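Local atomic coordinates of putative DsbA oxidoreductase SCO1869 (Streptomyces coelicolor A3, PDB entry 3GL5), a protein that probably acts as a thiol-disulfide oxidoreductase of the DsbA-like branch of the thioredoxin superfamily, though its physiological role is not established. Residues Asp52-Val57 with Ser133-Asp138; His104-Leu109 with Arg156-Asp161; Cys16-Ala21 with Ala81-Glu86. All blocks are in the same frame, centred on the assembly; numbering follows the deposited sequence. Where two conformers were deposited one is given.

Interaction 1: residues Asp52-Val57 with Ser133-Asp138; sequences DDVQPV and SVFNDD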
loop_
_atom_site.group_PDB
_atom_site.type_symbol
_atom_site.label_atom_id
_atom_site.label_comp_id
_atom_site.label_asym_id
_atom_site.label_seq_id
_atom_site.Cartn_x
_atom_site.Cartn_y
_atom_site.Cartn_z
ATOM N N ASP A 52 -20.438 -18.770 -14.310
ATOM C CA ASP A 52 -21.467 -18.763 -15.341
ATOM C C ASP A 52 -22.860 -18.505 -14.790
ATOM O O ASP A 52 -23.841 -18.652 -15.496
ATOM C CB ASP A 52 -21.455 -20.064 -16.156
ATOM C CG ASP A 52 -22.037 -21.242 -15.387
ATOM O OD1 ASP A 52 -21.950 -21.263 -14.132
ATOM O OD2 ASP A 52 -22.583 -22.154 -16.049
ATOM N N ASP A 53 -22.959 -18.131 -13.529
ATOM C CA ASP A 53 -24.260 -17.817 -12.957
ATOM C C ASP A 53 -24.535 -16.298 -12.976
ATOM O O ASP A 53 -24.251 -15.589 -12.006
ATOM C CB ASP A 53 -24.339 -18.401 -11.541
ATOM C CG ASP A 53 -25.733 -18.360 -10.965
ATOM O OD1 ASP A 53 -26.709 -18.343 -11.750
ATOM O OD2 ASP A 53 -25.850 -18.359 -9.716
ATOM N N VAL A 54 -25.051 -15.803 -14.101
ATOM C CA VAL A 54 -25.434 -14.388 -14.269
ATOM C C VAL A 54 -26.953 -14.296 -14.307
ATOM O O VAL A 54 -27.614 -15.037 -15.014
ATOM C CB VAL A 54 -24.859 -13.748 -15.582
ATOM C CG1 VAL A 54 -24.961 -12.190 -15.545
ATOM C CG2 VAL A 54 -23.424 -14.190 -15.824
ATOM N N GLN A 55 -27.499 -13.366 -13.543
ATOM C CA GLN A 55 -28.940 -13.264 -13.335
ATOM C C GLN A 55 -29.341 -11.800 -13.530
ATOM O O GLN A 55 -28.546 -10.914 -13.222
ATOM C CB GLN A 55 -29.212 -13.636 -11.884
ATOM C CG GLN A 55 -30.354 -14.602 -11.691
ATOM C CD GLN A 55 -30.658 -14.808 -10.228
ATOM O OE1 GLN A 55 -30.045 -14.187 -9.349
ATOM N NE2 GLN A 55 -31.598 -15.703 -9.948
ATOM N N PRO A 56 -30.579 -11.531 -13.991
ATOM C CA PRO A 56 -31.012 -10.116 -13.953
ATOM C C PRO A 56 -31.188 -9.649 -12.517
ATOM O O PRO A 56 -31.708 -10.399 -11.688
ATOM C CB PRO A 56 -32.349 -10.110 -14.693
ATOM C CG PRO A 56 -32.433 -11.470 -15.391
ATOM C CD PRO A 56 -31.574 -12.423 -14.609
ATOM N N VAL A 57 -30.733 -8.435 -12.212
ATOM C CA VAL A 57 -30.828 -7.894 -10.852
ATOM C C VAL A 57 -32.275 -7.953 -10.333
ATOM O O VAL A 57 -32.536 -8.318 -9.185
ATOM C CB VAL A 57 -30.278 -6.420 -10.756
ATOM C CG1 VAL A 57 -30.694 -5.767 -9.436
ATOM C CG2 VAL A 57 -28.783 -6.397 -10.885
ATOM N N SER A 133 -22.761 -6.724 -20.165
ATOM C CA SER A 133 -22.422 -7.334 -18.888
ATOM C C SER A 133 -20.910 -7.355 -18.658
ATOM O O SER A 133 -20.121 -7.524 -19.602
ATOM C CB SER A 133 -22.967 -8.759 -18.840
ATOM O OG SER A 133 -22.622 -9.390 -17.628
ATOM N N VAL A 134 -20.519 -7.152 -17.409
ATOM C CA VAL A 134 -19.155 -7.424 -16.973
ATOM C C VAL A 134 -18.974 -8.856 -16.448
ATOM O O VAL A 134 -17.873 -9.218 -15.990
ATOM C CB VAL A 134 -18.672 -6.424 -15.909
ATOM C CG1 VAL A 134 -18.763 -5.002 -16.448
ATOM C CG2 VAL A 134 -19.438 -6.570 -14.611
ATOM N N PHE A 135 -20.027 -9.672 -16.488
ATOM C CA PHE A 135 -19.968 -11.010 -15.836
ATOM C C PHE A 135 -19.793 -12.152 -16.832
ATOM O O PHE A 135 -20.306 -12.096 -17.946
ATOM C CB PHE A 135 -21.200 -11.250 -14.952
ATOM C CG PHE A 135 -21.424 -10.162 -13.921
ATOM C CD1 PHE A 135 -20.630 -10.105 -12.765
ATOM C CD2 PHE A 135 -22.413 -9.189 -14.114
ATOM C CE1 PHE A 135 -20.833 -9.088 -11.787
ATOM C CE2 PHE A 135 -22.614 -8.168 -13.171
ATOM C CZ PHE A 135 -21.829 -8.121 -12.001
ATOM N N ASN A 136 -19.057 -13.178 -16.446
ATOM C CA ASN A 136 -18.865 -14.292 -17.336
ATOM C C ASN A 136 -18.546 -13.876 -18.813
ATOM O O ASN A 136 -19.131 -14.429 -19.752
ATOM C CB ASN A 136 -20.115 -15.192 -17.305
ATOM C CG ASN A 136 -19.855 -16.573 -17.905
ATOM O OD1 ASN A 136 -18.722 -17.048 -17.903
ATOM N ND2 ASN A 136 -20.903 -17.208 -18.441
ATOM N N ASP A 137 -17.648 -12.896 -19.003
ATOM C CA ASP A 137 -17.212 -12.452 -20.330
ATOM C C ASP A 137 -15.778 -11.876 -20.277
ATOM O O ASP A 137 -15.563 -10.661 -20.058
ATOM C CB ASP A 137 -18.196 -11.433 -20.901
ATOM C CG ASP A 137 -17.804 -10.919 -22.293
ATOM O OD1 ASP A 137 -16.674 -11.176 -22.786
ATOM O OD2 ASP A 137 -18.643 -10.224 -22.899
ATOM N N ASP A 138 -14.803 -12.755 -20.496
ATOM C CA ASP A 138 -13.408 -12.403 -20.349
ATOM C C ASP A 138 -12.984 -11.313 -21.320
ATOM O O ASP A 138 -12.269 -10.395 -20.938
ATOM C CB ASP A 138 -12.543 -13.652 -20.525
ATOM C CG ASP A 138 -12.396 -14.454 -19.240
ATOM O OD1 ASP A 138 -13.042 -14.111 -18.207
ATOM O OD2 ASP A 138 -11.617 -15.434 -19.267
#

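Interaction 2: residues His104-Leu109 with Arg156-Asp161; sequences HRLLHL and RAVLAD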
loop_
_atom_site.group_PDB
_atom_site.type_symbol
_atom_site.label_atom_id
_atom_site.label_comp_id
_atom_site.label_asym_id
_atom_site.label_seq_id
_atom_site.Cartn_x
_atom_site.Cartn_y
_atom_site.Cartn_z
ATOM N N HIS A 104 -11.932 -8.917 -9.248
ATOM C CA HIS A 104 -11.096 -8.548 -8.137
ATOM C C HIS A 104 -9.627 -8.918 -8.336
ATOM O O HIS A 104 -8.751 -8.147 -7.939
ATOM C CB HIS A 104 -11.653 -9.090 -6.814
ATOM C CG HIS A 104 -12.860 -8.338 -6.330
ATOM N ND1 HIS A 104 -12.778 -7.062 -5.813
ATOM C CD2 HIS A 104 -14.180 -8.671 -6.312
ATOM C CE1 HIS A 104 -13.987 -6.647 -5.465
ATOM N NE2 HIS A 104 -14.853 -7.607 -5.743
ATOM N N ARG A 105 -9.367 -10.077 -8.929
ATOM C CA ARG A 105 -7.985 -10.479 -9.259
ATOM C C ARG A 105 -7.345 -9.467 -10.204
ATOM O O ARG A 105 -6.193 -9.034 -9.981
ATOM C CB ARG A 105 -7.939 -11.891 -9.853
ATOM C CG ARG A 105 -8.428 -12.949 -8.846
ATOM C CD ARG A 105 -8.049 -14.361 -9.244
ATOM N NE ARG A 105 -8.617 -14.763 -10.547
ATOM C CZ ARG A 105 -7.915 -14.909 -11.678
ATOM N NH1 ARG A 105 -6.600 -14.675 -11.727
ATOM N NH2 ARG A 105 -8.526 -15.303 -12.770
ATOM N N LEU A 106 -8.121 -9.033 -11.198
ATOM C CA LEU A 106 -7.668 -7.994 -12.129
ATOM C C LEU A 106 -7.509 -6.640 -11.472
ATOM O O LEU A 106 -6.635 -5.876 -11.887
ATOM C CB LEU A 106 -8.583 -7.871 -13.346
ATOM C CG LEU A 106 -8.503 -8.974 -14.401
ATOM C CD1 LEU A 106 -9.559 -8.607 -15.452
ATOM C CD2 LEU A 106 -7.105 -9.122 -15.054
ATOM N N LEU A 107 -8.332 -6.326 -10.451
ATOM C CA LEU A 107 -8.115 -5.094 -9.698
ATOM C C LEU A 107 -6.744 -5.113 -8.995
ATOM O O LEU A 107 -6.118 -4.070 -8.833
ATOM C CB LEU A 107 -9.241 -4.806 -8.705
ATOM C CG LEU A 107 -10.556 -4.362 -9.378
ATOM C CD1 LEU A 107 -11.754 -4.507 -8.419
ATOM C CD2 LEU A 107 -10.469 -2.891 -9.858
ATOM N N HIS A 108 -6.323 -6.288 -8.547
ATOM C CA HIS A 108 -5.017 -6.439 -7.930
ATOM C C HIS A 108 -3.882 -6.344 -8.946
ATOM O O HIS A 108 -2.902 -5.706 -8.669
ATOM C CB HIS A 108 -4.942 -7.710 -7.063
ATOM C CG HIS A 108 -5.561 -7.518 -5.716
ATOM N ND1 HIS A 108 -4.828 -7.203 -4.595
ATOM C CD2 HIS A 108 -6.862 -7.503 -5.330
ATOM C CE1 HIS A 108 -5.642 -7.047 -3.563
ATOM N NE2 HIS A 108 -6.883 -7.229 -3.985
ATOM N N LEU A 109 -4.019 -6.932 -10.117
ATOM C CA LEU A 109 -3.137 -6.552 -11.251
ATOM C C LEU A 109 -2.993 -5.029 -11.403
ATOM O O LEU A 109 -1.877 -4.477 -11.317
ATOM C CB LEU A 109 -3.604 -7.186 -12.563
ATOM C CG LEU A 109 -2.873 -6.741 -13.847
ATOM C CD1 LEU A 109 -1.327 -6.854 -13.720
ATOM C CD2 LEU A 109 -3.357 -7.566 -15.015
ATOM N N ARG A 156 -4.944 -10.867 -19.878
ATOM C CA ARG A 156 -5.370 -12.177 -20.334
ATOM C C ARG A 156 -4.687 -13.318 -19.608
ATOM O O ARG A 156 -5.343 -14.328 -19.287
ATOM C CB ARG A 156 -5.102 -12.329 -21.838
ATOM C CG ARG A 156 -6.181 -11.732 -22.696
ATOM C CD ARG A 156 -6.212 -12.406 -24.047
ATOM N NE ARG A 156 -7.234 -11.790 -24.887
ATOM C CZ ARG A 156 -7.057 -10.657 -25.560
ATOM N NH1 ARG A 156 -5.901 -10.006 -25.495
ATOM N NH2 ARG A 156 -8.041 -10.164 -26.302
ATOM N N ALA A 157 -3.384 -13.166 -19.357
ATOM C CA ALA A 157 -2.640 -14.146 -18.557
ATOM C C ALA A 157 -3.227 -14.241 -17.144
ATOM O O ALA A 157 -3.404 -15.329 -16.630
ATOM C CB ALA A 157 -1.155 -13.795 -18.502
ATOM N N VAL A 158 -3.534 -13.104 -16.526
ATOM C CA VAL A 158 -4.176 -13.120 -15.192
ATOM C C VAL A 158 -5.537 -13.866 -15.237
ATOM O O VAL A 158 -5.833 -14.703 -14.396
ATOM C CB VAL A 158 -4.274 -11.692 -14.592
ATOM C CG1 VAL A 158 -5.161 -11.672 -13.346
ATOM C CG2 VAL A 158 -2.886 -11.193 -14.232
ATOM N N LEU A 159 -6.317 -13.601 -16.275
ATOM C CA LEU A 159 -7.614 -14.223 -16.436
ATOM C C LEU A 159 -7.499 -15.700 -16.737
ATOM O O LEU A 159 -8.356 -16.478 -16.305
ATOM C CB LEU A 159 -8.404 -13.521 -17.529
ATOM C CG LEU A 159 -8.983 -12.202 -17.048
ATOM C CD1 LEU A 159 -9.440 -11.333 -18.220
ATOM C CD2 LEU A 159 -10.123 -12.456 -16.071
ATOM N N ALA A 160 -6.440 -16.085 -17.455
ATOM C CA ALA A 160 -6.167 -17.490 -17.781
ATOM C C ALA A 160 -5.633 -18.289 -16.585
ATOM O O ALA A 160 -5.762 -19.530 -16.541
ATOM C CB ALA A 160 -5.175 -17.598 -18.987
ATOM N N ASP A 161 -5.007 -17.597 -15.634
ATOM C CA ASP A 161 -4.423 -18.278 -14.469
ATOM C C ASP A 161 -5.203 -17.962 -13.187
ATOM O O ASP A 161 -4.937 -16.927 -12.564
ATOM C CB ASP A 161 -2.966 -17.867 -14.292
ATOM C CG ASP A 161 -2.308 -18.562 -13.114
ATOM O OD1 ASP A 161 -2.931 -19.491 -12.535
ATOM O OD2 ASP A 161 -1.153 -18.189 -12.774
#

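Interaction 3: residues Cys16-Ala21 with Ala81-Glu86; sequences CYVGKA and AQAAAE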
loop_
_atom_site.group_PDB
_atom_site.type_symbol
_atom_site.label_atom_id
_atom_site.label_comp_id
_atom_site.label_asym_id
_atom_site.label_seq_id
_atom_site.Cartn_x
_atom_site.Cartn_y
_atom_site.Cartn_z
ATOM N N CYS A 16 -21.726 0.663 -3.052
ATOM C CA CYS A 16 -20.269 0.806 -3.135
ATOM C C CYS A 16 -19.938 1.877 -4.185
ATOM O O CYS A 16 -19.129 2.777 -3.931
ATOM C CB CYS A 16 -19.633 -0.536 -3.509
ATOM S SG CYS A 16 -19.842 -1.802 -2.265
ATOM N N TYR A 17 -20.594 1.777 -5.346
ATOM C CA TYR A 17 -20.484 2.738 -6.451
ATOM C C TYR A 17 -20.924 4.153 -6.069
ATOM O O TYR A 17 -20.197 5.110 -6.329
ATOM C CB TYR A 17 -21.318 2.235 -7.609
ATOM C CG TYR A 17 -21.343 3.060 -8.904
ATOM C CD1 TYR A 17 -20.166 3.522 -9.544
ATOM C CD2 TYR A 17 -22.542 3.288 -9.527
ATOM C CE1 TYR A 17 -20.247 4.259 -10.792
ATOM C CE2 TYR A 17 -22.636 3.968 -10.740
ATOM C CZ TYR A 17 -21.515 4.452 -11.365
ATOM O OH TYR A 17 -21.742 5.084 -12.559
ATOM N N VAL A 18 -22.100 4.280 -5.443
ATOM C CA VAL A 18 -22.582 5.572 -4.940
ATOM C C VAL A 18 -21.712 6.070 -3.765
ATOM O O VAL A 18 -21.312 7.248 -3.748
ATOM C CB VAL A 18 -24.129 5.561 -4.576
ATOM C CG1 VAL A 18 -24.618 6.930 -4.180
ATOM C CG2 VAL A 18 -24.951 5.114 -5.786
ATOM N N GLY A 19 -21.403 5.184 -2.810
ATOM C CA GLY A 19 -20.578 5.566 -1.650
ATOM C C GLY A 19 -19.146 5.988 -1.957
ATOM O O GLY A 19 -18.515 6.787 -1.210
ATOM N N LYS A 20 -18.587 5.460 -3.034
ATOM C CA LYS A 20 -17.254 5.876 -3.413
ATOM C C LYS A 20 -17.270 7.380 -3.780
ATOM O O LYS A 20 -16.421 8.154 -3.342
ATOM C CB LYS A 20 -16.717 5.056 -4.592
ATOM C CG LYS A 20 -15.310 5.585 -5.043
ATOM C CD LYS A 20 -14.549 4.535 -5.800
ATOM C CE LYS A 20 -14.554 4.831 -7.231
ATOM N NZ LYS A 20 -13.568 5.936 -7.468
ATOM N N ALA A 21 -18.276 7.775 -4.558
ATOM C CA ALA A 21 -18.402 9.160 -5.021
ATOM C C ALA A 21 -18.687 10.087 -3.848
ATOM O O ALA A 21 -18.143 11.214 -3.773
ATOM C CB ALA A 21 -19.491 9.269 -6.063
ATOM N N ALA A 81 -31.616 7.846 -8.929
ATOM C CA ALA A 81 -31.647 9.248 -8.501
ATOM C C ALA A 81 -30.407 9.641 -7.681
ATOM O O ALA A 81 -29.826 10.740 -7.883
ATOM C CB ALA A 81 -32.966 9.551 -7.683
ATOM N N GLN A 82 -29.997 8.778 -6.755
ATOM C CA GLN A 82 -28.905 9.126 -5.857
ATOM C C GLN A 82 -27.561 9.070 -6.597
ATOM O O GLN A 82 -26.659 9.872 -6.317
ATOM C CB GLN A 82 -28.909 8.231 -4.609
ATOM C CG GLN A 82 -30.210 8.296 -3.783
ATOM C CD GLN A 82 -30.038 7.769 -2.370
ATOM O OE1 GLN A 82 -29.018 7.997 -1.732
ATOM N NE2 GLN A 82 -31.040 7.071 -1.873
ATOM N N ALA A 83 -27.439 8.128 -7.534
ATOM C CA ALA A 83 -26.291 8.079 -8.445
ATOM C C ALA A 83 -26.249 9.376 -9.255
ATOM O O ALA A 83 -25.197 10.011 -9.283
ATOM C CB ALA A 83 -26.363 6.837 -9.389
ATOM N N ALA A 84 -27.372 9.809 -9.864
ATOM C CA ALA A 84 -27.329 11.045 -10.673
ATOM C C ALA A 84 -26.805 12.217 -9.843
ATOM O O ALA A 84 -25.991 13.021 -10.305
ATOM C CB ALA A 84 -28.679 11.385 -11.276
ATOM N N ALA A 85 -27.260 12.280 -8.604
ATOM C CA ALA A 85 -26.927 13.380 -7.723
ATOM C C ALA A 85 -25.421 13.449 -7.382
ATOM O O ALA A 85 -24.962 14.500 -6.961
ATOM C CB ALA A 85 -27.776 13.322 -6.431
ATOM N N GLU A 86 -24.697 12.329 -7.524
ATOM C CA GLU A 86 -23.229 12.284 -7.381
ATOM C C GLU A 86 -22.487 12.397 -8.723
ATOM O O GLU A 86 -21.254 12.288 -8.736
ATOM C CB GLU A 86 -22.742 10.984 -6.713
ATOM C CG GLU A 86 -23.389 10.635 -5.371
ATOM C CD GLU A 86 -23.210 11.744 -4.328
ATOM O OE1 GLU A 86 -22.151 12.436 -4.326
ATOM O OE2 GLU A 86 -24.139 11.928 -3.507
#

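Interaction 1: residues Asp52-Val57 with Ser133-Asp138
V54 turns its branched side chain toward the loop 133-138 and meets it at two neighbouring residues, F135 and N136. Its two methyls divide the work. CG2 lies 3.8 Å from F135 CB and equally close to N136 CB, while CG1, anti to the backbone N (chi1 -165°), sits 3.9 Å from F135 CB and approaches the ring obliquely at CD2. The valine therefore packs against the root of the phenylalanine, and the rest of that ring leads away from the contact, with V134 CG2 over the centre of one face, 3.7 Å above the plane. A short, beta-branched residue suits this place because its two methyls diverge from CB and can rest on the CB atoms of two successive residues.

N136 crosses V54 obliquely and continues toward D52. Its ND2 comes to 3.5 Å from D52 CA and touches CB as well, so the amide is laid against aliphatic carbon, with no hydrogen bond joining the two segments. N136 has positive phi and psi (44° and 45°), a left-handed conformation that asparagine tolerates well. S133 shapes the same loop: its OG accepts from F135 N at 2.8 Å, forming an ST turn, and is also hydrogen-bonded to D96.

Segment 52-57 runs into strand 55-56, which pairs antiparallel with 96-97, and V54 and F135 both touch D96 there. The loop itself follows helix 116-128, whose N127 touches F135 and belongs to the sodium site, and leads to D137, which caps the N terminus of helix 138-147.

Interaction 2: residues His104-Leu109 with Arg156-Asp161
R105 reaches from helix 101-111 to the C-terminal end of helix 152-160, where V158 O receives its guanidinium. From CB, which points toward the partner helix, CG leaves anti to the carbonyl carbon (chi1 -63°), and the chain runs on through CD before a bend at chi3 places NE. The side chain also touches V169 of helix 166-178. CZ comes to 3.4 Å from V158 O. At the tip, NH1 donates to V158 O at 2.8 Å, with an N-H...O angle of 156°, and V158 CG1 packs against the same nitrogen. The oxygen lies near the guanidinium plane, but the donor stands above the carbonyl plane. NH2 adds a weak bond to that oxygen at 3.2 Å, so two nitrogens grip one acceptor. NH1 also lies 2.9 Å from D161 O and donates to A164 O, while NH2 forms a salt bridge with D102 on its own helix. Arginine suits this place because its several N-H groups can serve carbonyls at and just past the end of helix 152-160, where regular helical bonding gives out, and that end would probably favour a positive group.

Both helices belong to the helical part of the DsbA-like fold, the region that elaborates the thioredoxin core. Their short segments run closer to antiparallel than parallel, at 141°, with axes 9.9 Å apart.

The rest of the interface is apolar. V158 splays its methyls between two leucines: CG1 meets L106 CD2 at 3.6 Å, and CG2 meets L109 CD2 at 3.7 Å. L106 and V158 slide past each other in opposite directions, whereas L106 crosses L159 at about a right angle, its CD1 touching L159 CD1. L141 of helix 138-147 and F123 of helix 116-128 also touch L106.

Interaction 3: residues Cys16-Ala21 with Ala81-Glu86
A21 and E86 make the closest approach here, CB to CB at 3.7 Å. One turn earlier on helix 14-28, V18 continues the same surface. Its CG1 lies 4.1 Å from E86 CG and 4.2 Å from Q82 O, while CG2 lies 4.2 Å from A83 CB. The valine and the glutamate cross at about a right angle, and CG1 touches the CG methylene. Small residues fit because the backbones are near: V18 and A83 have their CA atoms only 5.7 Å apart, and A83, meeting V18, and A21, meeting E86, carry only a CB. No hydrogen bond joins the two segments.

E86 serves two purposes. Its CG is anti to the carbonyl carbon (chi1 -53°) and its chain bends at chi2 (-57°), which sets CD off to the side while CB and CG face A21 and V18. The carboxylate then forms a salt bridge through OE2 with R22, the residue after A21. An arginine of helix 14-28 thus holds the polar end of E86, with apolar carbon packed alongside. In one of its two conformers, Q82 OE1 is also hydrogen-bonded to R22, and its NE2 to N78.

Farther out, Y17 OH is hydrogen-bonded to A89 O in the loop after helix 69-85, and its ring meets those of F128 and Y124 from helix 116-128. L88 touches both Y17 and A21. C13, just before helix 14-28, and C16 in its first turn form a disulfide. This CxxC disulfide at a helix start is consistent with a thioredoxin-type redox site; the next turns of that helix, through V18 and A21, pack on helix 69-85, one of those inserted in DsbA-like proteins.

Counted from the N terminus, interaction 3 comes first: helix 14-28 of the thioredoxin core is met again by the end of the inserted helix 69-85, after strand 36-42 and the short helix 57-64. Interaction 1 opens within that loop, at 52-57, but closes beyond it at 133-138, so the two cross; it ties the small 55-56/96-97 sheet to the loop before helix 138-147. Interaction 2 starts at 104-109, inside the span of interaction 1, and closes at 156-161, crossing it in turn and joining helices 101-111 and 152-160; it opens only after interaction 3 has closed. Interactions 1 and 2 touch where D138 OD1 meets L159 CD2 at 4.0 Å.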